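Local coordinates for protein CaaX farnesyltransferase alpha subunit Ram2 (Aspergillus fumigatus, PDB 4L9P) that probably serves, paired with the Ram1 beta subunit, as the alpha subunit of the enzyme that attaches farnesyl groups to CAAX proteins, at residues 89-94 with 122-127. The protein carries 1 engineered substitution. Numbering follows the deposited sequence. Where two conformers were deposited one is given.
Sequences TVWIYR and NYQIWH
The start of helix 88-100 meets the start of helix 123-133, and the backbones come nearest where the CA atoms of Trp91 and Gln124 lie 6.8 Å apart. Trp91 bridges the gap, its indole lying with one face against the first turn of the second helix. Gln124 CB sits over the five-membered ring, 3.6 Å from the ring centroid and 22° off the normal, a CH-pi contact; the closest pair is Trp91 CD1 with Gln124 CB at 3.3 Å. Ile125 CG1 lies on the same side of the indole, just beyond the CZ2–CH2 rim, with Trp91 CZ2 3.6 Å from Ile125 CG1. Trp91 NE1 donates to the carbonyl oxygen of Pro85, a bond that helps fix how the ring is turned. Both segments belong to prenyltransferase alpha-subunit repeats, relatives of TPR units, and the contact joins equivalent helices of two successive helical hairpins; Leu112 of helix 105-118 also packs on Trp91, and Val115 and Ala116 of that helix on Ile125. A bend at chi2 (70°) swings the amide of Gln124 away from the indole, the two planes standing 43° apart, and its NE2 hydrogen-bonds to the backbone of the bound peptide. Asn122 is the N-cap of the second helix: its OD1 accepts from Ile125 N at 2.9 Å and, weakly, from Gln124 N at 2.8 Å, tying down the turn that faces Trp91.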
# COMPACT_ATOMS: atom_id res chain seq x y z
N THR A 89 -13.06 -14.18 -8.67
CA THR A 89 -14.50 -14.45 -8.93
C THR A 89 -14.90 -15.88 -8.47
O THR A 89 -15.93 -16.06 -7.85
CB THR A 89 -14.78 -14.35 -10.42
OG1 THR A 89 -14.46 -13.02 -10.87
CG2 THR A 89 -16.27 -14.62 -10.74
N VAL A 90 -14.04 -16.86 -8.73
CA VAL A 90 -14.48 -18.25 -8.43
C VAL A 90 -14.60 -18.46 -6.92
O VAL A 90 -15.45 -19.22 -6.46
CB VAL A 90 -13.53 -19.26 -9.08
CG1 VAL A 90 -12.22 -19.40 -8.36
CG2 VAL A 90 -14.20 -20.67 -9.09
N TRP A 91 -13.78 -17.77 -6.10
CA TRP A 91 -13.93 -17.92 -4.65
C TRP A 91 -15.25 -17.33 -4.16
O TRP A 91 -15.91 -17.89 -3.27
CB TRP A 91 -12.78 -17.14 -3.95
CG TRP A 91 -11.48 -17.81 -3.99
CD1 TRP A 91 -10.41 -17.59 -4.88
CD2 TRP A 91 -11.06 -18.85 -3.13
NE1 TRP A 91 -9.36 -18.44 -4.57
CE2 TRP A 91 -9.74 -19.22 -3.50
CE3 TRP A 91 -11.68 -19.54 -2.08
CZ2 TRP A 91 -9.02 -20.19 -2.81
CZ3 TRP A 91 -10.95 -20.52 -1.40
CH2 TRP A 91 -9.64 -20.82 -1.75
N ILE A 92 -15.61 -16.16 -4.68
CA ILE A 92 -16.87 -15.58 -4.25
C ILE A 92 -18.06 -16.45 -4.65
O ILE A 92 -18.99 -16.66 -3.85
CB ILE A 92 -17.02 -14.16 -4.85
CG1 ILE A 92 -15.91 -13.28 -4.22
CG2 ILE A 92 -18.43 -13.58 -4.62
CD1 ILE A 92 -15.63 -12.15 -5.01
N TYR A 93 -18.02 -17.01 -5.87
CA TYR A 93 -19.09 -17.90 -6.30
C TYR A 93 -19.09 -19.19 -5.43
O TYR A 93 -20.14 -19.66 -5.02
CB TYR A 93 -18.87 -18.21 -7.77
CG TYR A 93 -19.88 -19.13 -8.37
CD1 TYR A 93 -21.20 -18.89 -8.27
CD2 TYR A 93 -19.44 -20.28 -9.06
CE1 TYR A 93 -22.17 -19.82 -8.87
CE2 TYR A 93 -20.32 -21.16 -9.65
CZ TYR A 93 -21.68 -20.93 -9.56
OH TYR A 93 -22.52 -21.87 -10.16
N ARG A 94 -17.92 -19.74 -5.11
CA ARG A 94 -17.84 -20.89 -4.22
C ARG A 94 -18.54 -20.62 -2.90
O ARG A 94 -19.30 -21.46 -2.43
CB ARG A 94 -16.36 -21.31 -4.00
CG ARG A 94 -16.21 -22.48 -3.07
CD ARG A 94 -14.73 -22.93 -2.96
NE ARG A 94 -14.63 -24.13 -2.12
CZ ARG A 94 -14.64 -25.36 -2.60
NH1 ARG A 94 -14.78 -25.55 -3.90
NH2 ARG A 94 -14.54 -26.39 -1.75
N ASN A 122 -1.99 -14.28 -0.64
CA ASN A 122 -3.20 -14.44 -1.42
C ASN A 122 -4.35 -13.82 -0.65
O ASN A 122 -4.64 -14.19 0.48
CB ASN A 122 -3.34 -15.93 -1.74
CG ASN A 122 -4.58 -16.27 -2.56
OD1 ASN A 122 -5.69 -15.94 -2.15
ND2 ASN A 122 -4.39 -17.14 -3.64
N TYR A 123 -4.97 -12.82 -1.24
CA TYR A 123 -6.13 -12.18 -0.60
C TYR A 123 -7.35 -13.08 -0.47
O TYR A 123 -8.07 -13.00 0.55
CB TYR A 123 -6.55 -10.96 -1.40
CG TYR A 123 -5.74 -9.70 -1.12
CD1 TYR A 123 -4.61 -9.42 -1.88
CD2 TYR A 123 -6.11 -8.83 -0.07
CE1 TYR A 123 -3.91 -8.21 -1.69
CE2 TYR A 123 -5.33 -7.65 0.11
CZ TYR A 123 -4.25 -7.40 -0.70
OH TYR A 123 -3.50 -6.22 -0.53
N GLN A 124 -7.57 -13.96 -1.45
CA GLN A 124 -8.83 -14.66 -1.57
C GLN A 124 -8.90 -15.72 -0.49
O GLN A 124 -9.95 -15.85 0.15
CB GLN A 124 -8.88 -15.35 -2.94
CG GLN A 124 -9.17 -14.38 -4.11
CD GLN A 124 -8.02 -13.47 -4.39
OE1 GLN A 124 -6.89 -13.92 -4.58
NE2 GLN A 124 -8.30 -12.16 -4.41
N ILE A 125 -7.81 -16.46 -0.27
CA ILE A 125 -7.93 -17.60 0.65
C ILE A 125 -8.27 -17.11 2.07
O ILE A 125 -9.03 -17.73 2.83
CB ILE A 125 -6.54 -18.33 0.68
CG1 ILE A 125 -6.41 -19.17 -0.59
CG2 ILE A 125 -6.29 -19.16 1.95
CD1 ILE A 125 -4.91 -19.60 -0.81
N TRP A 126 -7.71 -15.97 2.45
CA TRP A 126 -7.90 -15.44 3.79
C TRP A 126 -9.16 -14.63 3.93
O TRP A 126 -9.79 -14.64 5.00
CB TRP A 126 -6.62 -14.70 4.27
CG TRP A 126 -5.55 -15.76 4.42
CD1 TRP A 126 -4.60 -16.16 3.50
CD2 TRP A 126 -5.44 -16.65 5.52
NE1 TRP A 126 -3.96 -17.30 3.95
CE2 TRP A 126 -4.45 -17.61 5.20
CE3 TRP A 126 -6.10 -16.75 6.75
CZ2 TRP A 126 -4.10 -18.65 6.08
CZ3 TRP A 126 -5.77 -17.76 7.61
CH2 TRP A 126 -4.75 -18.71 7.28
N HIS A 127 -9.60 -13.97 2.85
CA HIS A 127 -10.94 -13.39 2.82
C HIS A 127 -12.00 -14.51 2.91
O HIS A 127 -12.95 -14.42 3.70
CB HIS A 127 -11.19 -12.50 1.61
CG HIS A 127 -12.57 -11.95 1.64
ND1 HIS A 127 -12.99 -11.08 2.62
CD2 HIS A 127 -13.65 -12.18 0.85
CE1 HIS A 127 -14.27 -10.79 2.44
NE2 HIS A 127 -14.70 -11.44 1.36